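Local coordinates for protein anaphase-promoting complex subunit cut9 (Schizosaccharomyces pombe, PDB 2XPI) that serves as a subunit of the anaphase-promoting complex/cyclosome, the E3 ubiquitin ligase that controls progression through mitosis and G1, and homodimerizes through its N-terminal TPR repeats, at residues Thr50-Pro55 against Asn118-Trp122; Ser150-Tyr154 against Leu198-Met202; Asn461-Gln465 against Glu480-Val484; Phe498-Leu502 against Ala517-Asn521. All blocks are in the same frame, centred on the assembly; numbering follows the deposited sequence.

Contact 1 of 4, residues Thr50-Pro55 against Asn118-Trp122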
loop_
_atom_site.group_PDB
_atom_site.type_symbol
_atom_site.label_atom_id
_atom_site.label_comp_id
_atom_site.label_asym_id
_atom_site.label_seq_id
_atom_site.Cartn_x
_atom_site.Cartn_y
_atom_site.Cartn_z
ATOM N N THR A 50 8.291 -19.704 10.372
ATOM C CA THR A 50 8.907 -18.591 11.069
ATOM C C THR A 50 8.792 -18.726 12.586
ATOM O O THR A 50 9.610 -18.196 13.311
ATOM C CB THR A 50 8.351 -17.246 10.604
ATOM O OG1 THR A 50 6.932 -17.213 10.816
ATOM C CG2 THR A 50 8.646 -17.072 9.133
ATOM N N LEU A 51 7.790 -19.450 13.062
ATOM C CA LEU A 51 7.659 -19.680 14.488
ATOM C C LEU A 51 8.994 -20.063 15.111
ATOM O O LEU A 51 9.309 -19.621 16.211
ATOM C CB LEU A 51 6.600 -20.748 14.769
ATOM C CG LEU A 51 5.188 -20.359 14.317
ATOM C CD1 LEU A 51 4.158 -21.373 14.810
ATOM C CD2 LEU A 51 4.857 -18.950 14.814
ATOM N N THR A 52 9.782 -20.869 14.404
ATOM C CA THR A 52 11.108 -21.289 14.876
ATOM C C THR A 52 12.115 -20.127 15.055
ATOM O O THR A 52 12.996 -20.195 15.903
ATOM C CB THR A 52 11.709 -22.368 13.949
ATOM O OG1 THR A 52 11.141 -23.640 14.266
ATOM C CG2 THR A 52 13.209 -22.469 14.133
ATOM N N ILE A 53 11.964 -19.074 14.257
ATOM C CA ILE A 53 12.808 -17.883 14.306
ATOM C C ILE A 53 12.214 -16.773 15.166
ATOM O O ILE A 53 12.762 -15.687 15.231
ATOM C CB ILE A 53 12.902 -17.193 12.927
ATOM C CG1 ILE A 53 13.242 -18.146 11.804
ATOM C CG2 ILE A 53 13.960 -16.103 12.932
ATOM C CD1 ILE A 53 13.259 -17.397 10.491
ATOM N N SER A 54 11.057 -16.984 15.764
ATOM C CA SER A 54 10.503 -15.912 16.563
ATOM C C SER A 54 11.411 -15.673 17.793
ATOM O O SER A 54 11.858 -16.626 18.429
ATOM C CB SER A 54 9.083 -16.256 16.981
ATOM O OG SER A 54 8.551 -15.230 17.797
ATOM N N PRO A 55 11.722 -14.405 18.101
ATOM C CA PRO A 55 12.420 -14.080 19.352
ATOM C C PRO A 55 11.705 -14.697 20.546
ATOM O O PRO A 55 12.356 -15.070 21.511
ATOM C CB PRO A 55 12.310 -12.560 19.445
ATOM C CG PRO A 55 12.044 -12.096 18.038
ATOM C CD PRO A 55 11.483 -13.227 17.253
ATOM N N ASN A 118 18.724 -14.941 10.762
ATOM C CA ASN A 118 17.422 -14.681 11.358
ATOM C C ASN A 118 17.176 -13.202 11.586
ATOM O O ASN A 118 16.042 -12.733 11.510
ATOM C CB ASN A 118 17.275 -15.445 12.662
ATOM C CG ASN A 118 17.261 -16.933 12.444
ATOM O OD1 ASN A 118 17.292 -17.719 13.392
ATOM N ND2 ASN A 118 17.220 -17.340 11.172
ATOM N N ASP A 119 18.234 -12.457 11.860
ATOM C CA ASP A 119 18.077 -11.025 12.047
ATOM C C ASP A 119 17.914 -10.291 10.726
ATOM O O ASP A 119 17.135 -9.347 10.635
ATOM C CB ASP A 119 19.214 -10.469 12.906
ATOM C CG ASP A 119 19.145 -10.990 14.320
ATOM O OD1 ASP A 119 18.006 -11.252 14.775
ATOM O OD2 ASP A 119 20.203 -11.175 14.961
ATOM N N ALA A 120 18.634 -10.744 9.705
ATOM C CA ALA A 120 18.444 -10.251 8.346
ATOM C C ALA A 120 17.016 -10.516 7.887
ATOM O O ALA A 120 16.388 -9.667 7.254
ATOM C CB ALA A 120 19.414 -10.924 7.406
ATOM N N PHE A 121 16.503 -11.702 8.186
ATOM C CA PHE A 121 15.133 -12.020 7.832
ATOM C C PHE A 121 14.146 -11.016 8.427
ATOM O O PHE A 121 13.318 -10.433 7.726
ATOM C CB PHE A 121 14.752 -13.414 8.326
ATOM C CG PHE A 121 13.285 -13.691 8.236
ATOM C CD1 PHE A 121 12.696 -14.002 7.012
ATOM C CD2 PHE A 121 12.480 -13.612 9.361
ATOM C CE1 PHE A 121 11.321 -14.249 6.914
ATOM C CE2 PHE A 121 11.095 -13.854 9.276
ATOM C CZ PHE A 121 10.519 -14.169 8.045
ATOM N N TRP A 122 14.234 -10.834 9.737
ATOM C CA TRP A 122 13.268 -10.010 10.444
ATOM C C TRP A 122 13.371 -8.547 10.043
ATOM O O TRP A 122 12.356 -7.835 10.010
ATOM C CB TRP A 122 13.406 -10.205 11.954
ATOM C CG TRP A 122 12.819 -11.512 12.406
ATOM C CD1 TRP A 122 13.490 -12.590 12.934
ATOM C CD2 TRP A 122 11.444 -11.895 12.324
ATOM N NE1 TRP A 122 12.605 -13.601 13.210
ATOM C CE2 TRP A 122 11.342 -13.200 12.844
ATOM C CE3 TRP A 122 10.283 -11.257 11.864
ATOM C CZ2 TRP A 122 10.118 -13.882 12.925
ATOM C CZ3 TRP A 122 9.060 -11.944 11.943
ATOM C CH2 TRP A 122 8.996 -13.239 12.468
#
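Ile53 and Trp122 bury the most surface where the N-terminal segment 50-55 lies against helix 117-129, the first helix of TPR 2; the contact shows how an N-terminal loop segment can pack on a TPR superhelix. Ile53 meets the helix with both its branches. With CG2 anti to the backbone N (chi1 -49°), that methyl is sent to Asn118, touching its CB at 3.4 Å, and CG1 is left to carry CD1 to the Phe121 ring. There CD1 lies over one face, 4.0 Å from Phe121 CD2. Trp122 adds a polar link, an indole hydrogen bond from NE1 to the carbonyl O of Ile53, though the crowded model makes its exact geometry doubtful. Pro55 adds a looser contact, its CD 4.4 Å from Trp122 CE2. With an alanine here in place of Trp122, the Ile53 carbonyl would probably lose its N-H partner, and Pro55 and Ile53 would border a gap. The second subunit reaches this spot too: its Asp93 takes the hydroxyl of Thr50, whose methyl CG2 sits 3.6 Å from Phe121 CZ.

Contact 2 of 4, residues Ser150-Tyr154 against Leu198-Met202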
loop_
_atom_site.group_PDB
_atom_site.type_symbol
_atom_site.label_atom_id
_atom_site.label_comp_id
_atom_site.label_asym_id
_atom_site.label_seq_id
_atom_site.Cartn_x
_atom_site.Cartn_y
_atom_site.Cartn_z
ATOM N N SER A 150 16.221 -20.764 4.972
ATOM C CA SER A 150 15.019 -21.013 4.161
ATOM C C SER A 150 14.030 -19.851 4.264
ATOM O O SER A 150 13.321 -19.536 3.301
ATOM C CB SER A 150 14.326 -22.312 4.568
ATOM O OG SER A 150 15.245 -23.384 4.601
ATOM N N ALA A 151 13.983 -19.227 5.442
ATOM C CA ALA A 151 13.139 -18.064 5.636
ATOM C C ALA A 151 13.614 -16.947 4.720
ATOM O O ALA A 151 12.808 -16.250 4.105
ATOM C CB ALA A 151 13.164 -17.615 7.084
ATOM N N CYS A 152 14.926 -16.780 4.627
ATOM C CA CYS A 152 15.475 -15.725 3.787
ATOM C C CYS A 152 15.232 -16.022 2.305
ATOM O O CYS A 152 15.024 -15.119 1.509
ATOM C CB CYS A 152 16.963 -15.518 4.080
ATOM S SG CYS A 152 17.355 -14.810 5.730
ATOM N N ARG A 153 15.247 -17.297 1.939
ATOM C CA ARG A 153 14.926 -17.701 0.573
ATOM C C ARG A 153 13.447 -17.431 0.274
ATOM O O ARG A 153 13.103 -16.819 -0.740
ATOM C CB ARG A 153 15.257 -19.181 0.365
ATOM C CG ARG A 153 15.243 -19.620 -1.070
ATOM C CD ARG A 153 15.795 -21.030 -1.219
ATOM N NE ARG A 153 16.707 -21.108 -2.359
ATOM C CZ ARG A 153 18.033 -21.098 -2.265
ATOM N NH1 ARG A 153 18.620 -21.052 -1.077
ATOM N NH2 ARG A 153 18.776 -21.153 -3.362
ATOM N N TYR A 154 12.572 -17.888 1.157
ATOM C CA TYR A 154 11.176 -17.553 1.025
ATOM C C TYR A 154 10.943 -16.050 0.842
ATOM O O TYR A 154 10.208 -15.632 -0.062
ATOM C CB TYR A 154 10.393 -18.029 2.235
ATOM C CG TYR A 154 8.966 -17.555 2.223
ATOM C CD1 TYR A 154 8.039 -18.122 1.349
ATOM C CD2 TYR A 154 8.536 -16.550 3.080
ATOM C CE1 TYR A 154 6.716 -17.692 1.318
ATOM C CE2 TYR A 154 7.212 -16.114 3.066
ATOM C CZ TYR A 154 6.308 -16.686 2.177
ATOM O OH TYR A 154 4.995 -16.275 2.154
ATOM N N LEU A 198 7.930 -24.042 5.541
ATOM C CA LEU A 198 8.430 -23.135 4.521
ATOM C C LEU A 198 8.536 -23.843 3.160
ATOM O O LEU A 198 8.429 -23.209 2.099
ATOM C CB LEU A 198 9.754 -22.500 4.953
ATOM C CG LEU A 198 9.624 -21.344 5.951
ATOM C CD1 LEU A 198 10.983 -20.909 6.493
ATOM C CD2 LEU A 198 8.895 -20.158 5.318
ATOM N N GLU A 199 8.722 -25.158 3.180
ATOM C CA GLU A 199 8.678 -25.921 1.940
ATOM C C GLU A 199 7.333 -25.712 1.222
ATOM O O GLU A 199 7.287 -25.551 -0.000
ATOM C CB GLU A 199 8.903 -27.411 2.198
ATOM C CG GLU A 199 8.882 -28.246 0.915
ATOM C CD GLU A 199 9.047 -29.735 1.165
ATOM O OE1 GLU A 199 9.294 -30.130 2.332
ATOM O OE2 GLU A 199 8.927 -30.512 0.190
ATOM N N ALA A 200 6.234 -25.715 1.976
ATOM C CA ALA A 200 4.935 -25.507 1.372
ATOM C C ALA A 200 4.874 -24.124 0.762
ATOM O O ALA A 200 4.560 -23.963 -0.425
ATOM C CB ALA A 200 3.869 -25.665 2.378
ATOM N N SER A 201 5.209 -23.125 1.571
ATOM C CA SER A 201 5.109 -21.725 1.181
ATOM C C SER A 201 5.881 -21.395 -0.084
ATOM O O SER A 201 5.466 -20.548 -0.875
ATOM C CB SER A 201 5.573 -20.823 2.330
ATOM O OG SER A 201 4.738 -21.008 3.471
ATOM N N MET A 202 7.010 -22.055 -0.287
ATOM C CA MET A 202 7.779 -21.800 -1.495
ATOM C C MET A 202 7.160 -22.444 -2.766
ATOM O O MET A 202 7.317 -21.918 -3.872
ATOM C CB MET A 202 9.250 -22.190 -1.291
ATOM C CG MET A 202 9.959 -21.329 -0.256
ATOM S SD MET A 202 11.753 -21.535 -0.257
ATOM C CE MET A 202 11.981 -22.996 0.741
#
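Leu198 pushes its forked end into a hollow on helix 150-162 bordered by Ser150, Ala151 and Tyr154. One prong, CD1, presses on the backbone itself, 3.6 Å from Ala151 N. The other prong, CD2, rests beside the stem of the tyrosine, 4.0 Å from Tyr154 CB. In return Tyr154 is the bump that fills the groove between Leu198, Ser201 and Met202. Its CG stands anti to its own N (chi1 173°), which sends the ring outward across the gap. CE1 of Tyr154 comes to 3.5 Å from Ser201 CB, while Met202 CG lies at the ring edge near CD1. The two segments run nearly parallel, 17° apart with axes 10.1 Å from each other, as the first helices of the successive repeats TPR 3 and TPR 4 in a TPR superhelix. Met202 runs extended through chi2 (-168°), which carries SD against the opposing helix, beside Arg153 CG and 4.0 Å from Tyr154 N; the terminal methyl turns aside at chi3. This methionine side chain is also about 4 Å from a bound gold(I) cyanide ion. Beyond the groove, Tyr154 OH hydrogen-bonds to Gln97 O of the second subunit, and Ser201 OG to the side chains of Gln97 and Gln99 of that subunit.

Contact 3 of 4, residues Asn461-Gln465 against Glu480-Val484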
loop_
_atom_site.group_PDB
_atom_site.type_symbol
_atom_site.label_atom_id
_atom_site.label_comp_id
_atom_site.label_asym_id
_atom_site.label_seq_id
_atom_site.Cartn_x
_atom_site.Cartn_y
_atom_site.Cartn_z
ATOM N N ASN A 461 -29.723 -31.019 -26.843
ATOM C CA ASN A 461 -30.006 -32.216 -26.084
ATOM C C ASN A 461 -28.737 -32.791 -25.451
ATOM O O ASN A 461 -28.776 -33.303 -24.341
ATOM C CB ASN A 461 -30.679 -33.262 -26.973
ATOM C CG ASN A 461 -31.096 -34.485 -26.202
ATOM O OD1 ASN A 461 -31.754 -34.378 -25.170
ATOM N ND2 ASN A 461 -30.712 -35.658 -26.691
ATOM N N GLU A 462 -27.617 -32.719 -26.157
ATOM C CA GLU A 462 -26.344 -33.132 -25.572
ATOM C C GLU A 462 -26.108 -32.392 -24.254
ATOM O O GLU A 462 -25.932 -33.006 -23.207
ATOM C CB GLU A 462 -25.197 -32.807 -26.518
ATOM C CG GLU A 462 -25.172 -33.627 -27.773
ATOM C CD GLU A 462 -24.266 -34.804 -27.625
ATOM O OE1 GLU A 462 -23.582 -35.160 -28.599
ATOM O OE2 GLU A 462 -24.217 -35.360 -26.512
ATOM N N TYR A 463 -26.106 -31.064 -24.318
ATOM C CA TYR A 463 -25.915 -30.257 -23.134
ATOM C C TYR A 463 -26.972 -30.537 -22.047
ATOM O O TYR A 463 -26.653 -30.583 -20.859
ATOM C CB TYR A 463 -25.923 -28.780 -23.507
ATOM C CG TYR A 463 -24.686 -28.269 -24.214
ATOM C CD1 TYR A 463 -23.453 -28.193 -23.561
ATOM C CD2 TYR A 463 -24.757 -27.812 -25.514
ATOM C CE1 TYR A 463 -22.325 -27.688 -24.202
ATOM C CE2 TYR A 463 -23.644 -27.317 -26.167
ATOM C CZ TYR A 463 -22.434 -27.248 -25.506
ATOM O OH TYR A 463 -21.342 -26.741 -26.183
ATOM N N LEU A 464 -28.228 -30.740 -22.433
ATOM C CA LEU A 464 -29.260 -30.977 -21.429
ATOM C C LEU A 464 -29.128 -32.327 -20.708
ATOM O O LEU A 464 -29.297 -32.397 -19.492
ATOM C CB LEU A 464 -30.664 -30.777 -22.013
ATOM C CG LEU A 464 -31.020 -29.321 -22.354
ATOM C CD1 LEU A 464 -32.348 -29.254 -23.057
ATOM C CD2 LEU A 464 -31.036 -28.436 -21.143
ATOM N N GLN A 465 -28.824 -33.395 -21.439
ATOM C CA GLN A 465 -28.528 -34.687 -20.798
ATOM C C GLN A 465 -27.326 -34.545 -19.867
ATOM O O GLN A 465 -27.270 -35.149 -18.797
ATOM C CB GLN A 465 -28.256 -35.783 -21.839
ATOM C CG GLN A 465 -29.464 -36.144 -22.685
ATOM C CD GLN A 465 -30.640 -36.623 -21.842
ATOM O OE1 GLN A 465 -30.454 -37.320 -20.832
ATOM N NE2 GLN A 465 -31.863 -36.264 -22.259
ATOM N N GLU A 480 -36.848 -27.562 -19.909
ATOM C CA GLU A 480 -36.060 -27.566 -21.138
ATOM C C GLU A 480 -36.005 -28.945 -21.810
ATOM O O GLU A 480 -36.058 -29.049 -23.030
ATOM C CB GLU A 480 -34.656 -27.013 -20.886
ATOM C CG GLU A 480 -34.646 -25.642 -20.242
ATOM C CD GLU A 480 -35.429 -24.599 -21.037
ATOM O OE1 GLU A 480 -35.257 -24.545 -22.272
ATOM O OE2 GLU A 480 -36.216 -23.828 -20.431
ATOM N N LEU A 481 -35.888 -30.005 -21.028
ATOM C CA LEU A 481 -35.945 -31.344 -21.591
ATOM C C LEU A 481 -37.313 -31.594 -22.237
ATOM O O LEU A 481 -37.431 -32.359 -23.198
ATOM C CB LEU A 481 -35.700 -32.381 -20.504
ATOM C CG LEU A 481 -34.246 -32.614 -20.133
ATOM C CD1 LEU A 481 -34.158 -33.305 -18.775
ATOM C CD2 LEU A 481 -33.570 -33.421 -21.236
ATOM N N GLY A 482 -38.339 -30.932 -21.702
ATOM C CA GLY A 482 -39.699 -31.099 -22.180
ATOM C C GLY A 482 -39.946 -30.370 -23.484
ATOM O O GLY A 482 -40.660 -30.862 -24.344
ATOM N N VAL A 483 -39.350 -29.193 -23.628
ATOM C CA VAL A 483 -39.434 -28.442 -24.871
ATOM C C VAL A 483 -38.713 -29.174 -26.008
ATOM O O VAL A 483 -38.986 -28.955 -27.187
ATOM C CB VAL A 483 -38.848 -27.034 -24.705
ATOM C CG1 VAL A 483 -38.720 -26.346 -26.055
ATOM C CG2 VAL A 483 -39.731 -26.221 -23.782
ATOM N N VAL A 484 -37.802 -30.060 -25.637
ATOM C CA VAL A 484 -37.017 -30.805 -26.602
ATOM C C VAL A 484 -37.805 -32.026 -27.040
ATOM O O VAL A 484 -37.890 -32.319 -28.223
ATOM C CB VAL A 484 -35.614 -31.174 -26.011
ATOM C CG1 VAL A 484 -35.102 -32.500 -26.524
ATOM C CG2 VAL A 484 -34.626 -30.065 -26.292
#
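Leu464 supplies most of the apolar packing between helix 457-470 and helix 475-487, meeting Glu480, Leu481 and Val484 at once. Its CD1 reaches Val484 CG2 at 4.0 Å and also lies 3.7 Å from the carbonyl O of Glu480, so one methyl touches both backbone and side chain of the facing helix. Glu480 CB sits 3.9 Å from both Leu464 methyls, CD1 and CD2. Closer to the Leu464 backbone, its CB meets Leu481 CD2 at 4.0 Å.

A second kind of contact sets amides against methyl groups. Gln465 is folded back at chi2 (-58°), which brings NE2 to 3.5 Å from Leu481 CD2, the two side chains crossing at about a right angle. Asn461 OD1 lies 4.1 Å from Val484 CG1. A weak but nearly straight hydrogen bond, NE2 of Gln465 to OD1 of Asn461 with an angle of 169° at the hydrogen, joins along their own helix the two amides that meet the methyls of Leu481 and Val484.

Charge is directed away from this seam. The bent chain of Glu480 leads its carboxylate off, and OE1 bonds to a polar side chain of another protein's chain, consistent with hcn1, which this part of the superhelix binds. The two segments run at 145° to each other, the antiparallel packing of the second helix of one repeat, TPR 11, on the first of the next, TPR 12, by which successive repeats build a TPR superhelix.

Contact 4 of 4, residues Phe498-Leu502 against Ala517-Asn521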
loop_
_atom_site.group_PDB
_atom_site.type_symbol
_atom_site.label_atom_id
_atom_site.label_comp_id
_atom_site.label_asym_id
_atom_site.label_seq_id
_atom_site.Cartn_x
_atom_site.Cartn_y
_atom_site.Cartn_z
ATOM N N PHE A 498 -42.830 -31.765 -18.242
ATOM C CA PHE A 498 -43.570 -30.610 -17.734
ATOM C C PHE A 498 -44.273 -30.861 -16.406
ATOM O O PHE A 498 -44.238 -30.008 -15.514
ATOM C CB PHE A 498 -44.578 -30.121 -18.756
ATOM C CG PHE A 498 -43.957 -29.697 -20.035
ATOM C CD1 PHE A 498 -42.775 -28.983 -20.030
ATOM C CD2 PHE A 498 -44.537 -30.018 -21.241
ATOM C CE1 PHE A 498 -42.200 -28.589 -21.196
ATOM C CE2 PHE A 498 -43.961 -29.624 -22.408
ATOM C CZ PHE A 498 -42.792 -28.911 -22.389
ATOM N N GLN A 499 -44.918 -32.015 -16.268
ATOM C CA GLN A 499 -45.629 -32.321 -15.030
ATOM C C GLN A 499 -44.670 -32.411 -13.849
ATOM O O GLN A 499 -45.033 -32.110 -12.715
ATOM C CB GLN A 499 -46.456 -33.603 -15.160
ATOM C CG GLN A 499 -47.826 -33.393 -15.765
ATOM C CD GLN A 499 -48.500 -34.702 -16.184
ATOM O OE1 GLN A 499 -49.683 -34.710 -16.551
ATOM N NE2 GLN A 499 -47.751 -35.809 -16.135
ATOM N N ASN A 500 -43.436 -32.820 -14.117
ATOM C CA ASN A 500 -42.450 -32.943 -13.055
ATOM C C ASN A 500 -41.765 -31.642 -12.687
ATOM O O ASN A 500 -41.379 -31.455 -11.538
ATOM C CB ASN A 500 -41.437 -34.031 -13.375
ATOM C CG ASN A 500 -41.657 -35.258 -12.539
ATOM O OD1 ASN A 500 -42.399 -36.162 -12.921
ATOM N ND2 ASN A 500 -41.050 -35.279 -11.360
ATOM N N ALA A 501 -41.609 -30.747 -13.657
ATOM C CA ALA A 501 -41.160 -29.397 -13.358
ATOM C C ALA A 501 -42.145 -28.800 -12.361
ATOM O O ALA A 501 -41.755 -28.361 -11.288
ATOM C CB ALA A 501 -41.120 -28.553 -14.621
ATOM N N LEU A 502 -43.429 -28.806 -12.729
ATOM C CA LEU A 502 -44.512 -28.306 -11.876
ATOM C C LEU A 502 -44.511 -28.907 -10.476
ATOM O O LEU A 502 -44.660 -28.183 -9.487
ATOM C CB LEU A 502 -45.867 -28.547 -12.532
ATOM C CG LEU A 502 -46.340 -27.488 -13.532
ATOM C CD1 LEU A 502 -45.352 -26.313 -13.656
ATOM C CD2 LEU A 502 -46.667 -28.115 -14.899
ATOM N N ALA A 517 -44.989 -20.291 -18.313
ATOM C CA ALA A 517 -44.551 -20.835 -19.587
ATOM C C ALA A 517 -44.579 -22.361 -19.560
ATOM O O ALA A 517 -44.906 -23.004 -20.560
ATOM C CB ALA A 517 -43.178 -20.331 -19.931
ATOM N N THR A 518 -44.246 -22.941 -18.412
ATOM C CA THR A 518 -44.325 -24.391 -18.255
ATOM C C THR A 518 -45.774 -24.895 -18.328
ATOM O O THR A 518 -46.057 -25.870 -19.017
ATOM C CB THR A 518 -43.639 -24.856 -16.958
ATOM O OG1 THR A 518 -42.260 -24.512 -17.032
ATOM C CG2 THR A 518 -43.747 -26.352 -16.776
ATOM N N TRP A 519 -46.683 -24.214 -17.633
ATOM C CA TRP A 519 -48.100 -24.554 -17.676
ATOM C C TRP A 519 -48.612 -24.500 -19.105
ATOM O O TRP A 519 -49.233 -25.440 -19.591
ATOM C CB TRP A 519 -48.903 -23.586 -16.818
ATOM C CG TRP A 519 -48.950 -23.961 -15.383
ATOM C CD1 TRP A 519 -48.338 -23.318 -14.347
ATOM C CD2 TRP A 519 -49.635 -25.086 -14.814
ATOM N NE1 TRP A 519 -48.612 -23.966 -13.165
ATOM C CE2 TRP A 519 -49.412 -25.049 -13.424
ATOM C CE3 TRP A 519 -50.426 -26.114 -15.345
ATOM C CZ2 TRP A 519 -49.943 -26.008 -12.553
ATOM C CZ3 TRP A 519 -50.965 -27.065 -14.472
ATOM C CH2 TRP A 519 -50.714 -27.002 -13.093
ATOM N N ALA A 520 -48.347 -23.389 -19.783
ATOM C CA ALA A 520 -48.747 -23.268 -21.173
ATOM C C ALA A 520 -48.036 -24.345 -21.976
ATOM O O ALA A 520 -48.650 -24.953 -22.839
ATOM C CB ALA A 520 -48.448 -21.894 -21.711
ATOM N N ASN A 521 -46.763 -24.609 -21.683
ATOM C CA ASN A 521 -46.075 -25.716 -22.348
ATOM C C ASN A 521 -46.844 -27.034 -22.219
ATOM O O ASN A 521 -47.075 -27.734 -23.200
ATOM C CB ASN A 521 -44.643 -25.905 -21.824
ATOM C CG ASN A 521 -43.692 -24.814 -22.291
ATOM O OD1 ASN A 521 -44.033 -23.997 -23.148
ATOM N ND2 ASN A 521 -42.488 -24.800 -21.729
#
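Phe498 takes Asn521 over one face of its ring: CB of Asn521 stands 3.7 Å from the Phe498 ring centroid, only 16° off the normal, a CH-pi contact. A second CH-pi contact lies one turn further along helix 491-507, where Leu502 CG sits over the six-membered ring of Trp519, 4.1 Å from its centroid. Between the two, Leu502 and Thr518 meet tip to tip, CD1 to CG2 at 3.5 Å. Thr518 can offer this methyl because CG2 points anti to its backbone N, and Ala501 CB touches the same CG2 at 4.0 Å. Replacing Phe498 by an alanine would probably take the aromatic floor from under Asn521 CB and set that side chain freer to turn. Its orientation matters, since both OD1 and ND2 of Asn521 hydrogen-bond to the backbone of another protein's chain, as expected for hcn1, whose acetylated N-terminal methionine these repeats bury. In the next shell, Leu478 of helix 475-487 touches Ala501, and Leu522 touches both Phe498 and Leu502. The second helix of TPR 12 and helix 516-528 of TPR 13 thus pack antiparallel, with helix 475-487 reaching Phe498 and Asn521, and helix 532-545 touching Trp519.

The four contacts come in order along the chain and form two pairs on opposite sides of its centre. Contacts 1 and 2, with centres about 12 Å apart, touch where Ile53 and Phe121 pack on Ala151; both also meet the second subunit, in keeping with the role of TPR repeats 1-7 in homodimerization. Contacts 3 and 4, with centres about 14 Å apart, share TPR 12: its helices 475-487 and 491-507 follow each other, and Phe498 packs on Gly482. Both reach another protein's chain, as fits the hcn1-binding repeats. Centres in different pairs lie about 51 to 66 Å apart, so one superhelix presents a dimer surface and a partner-binding surface separately.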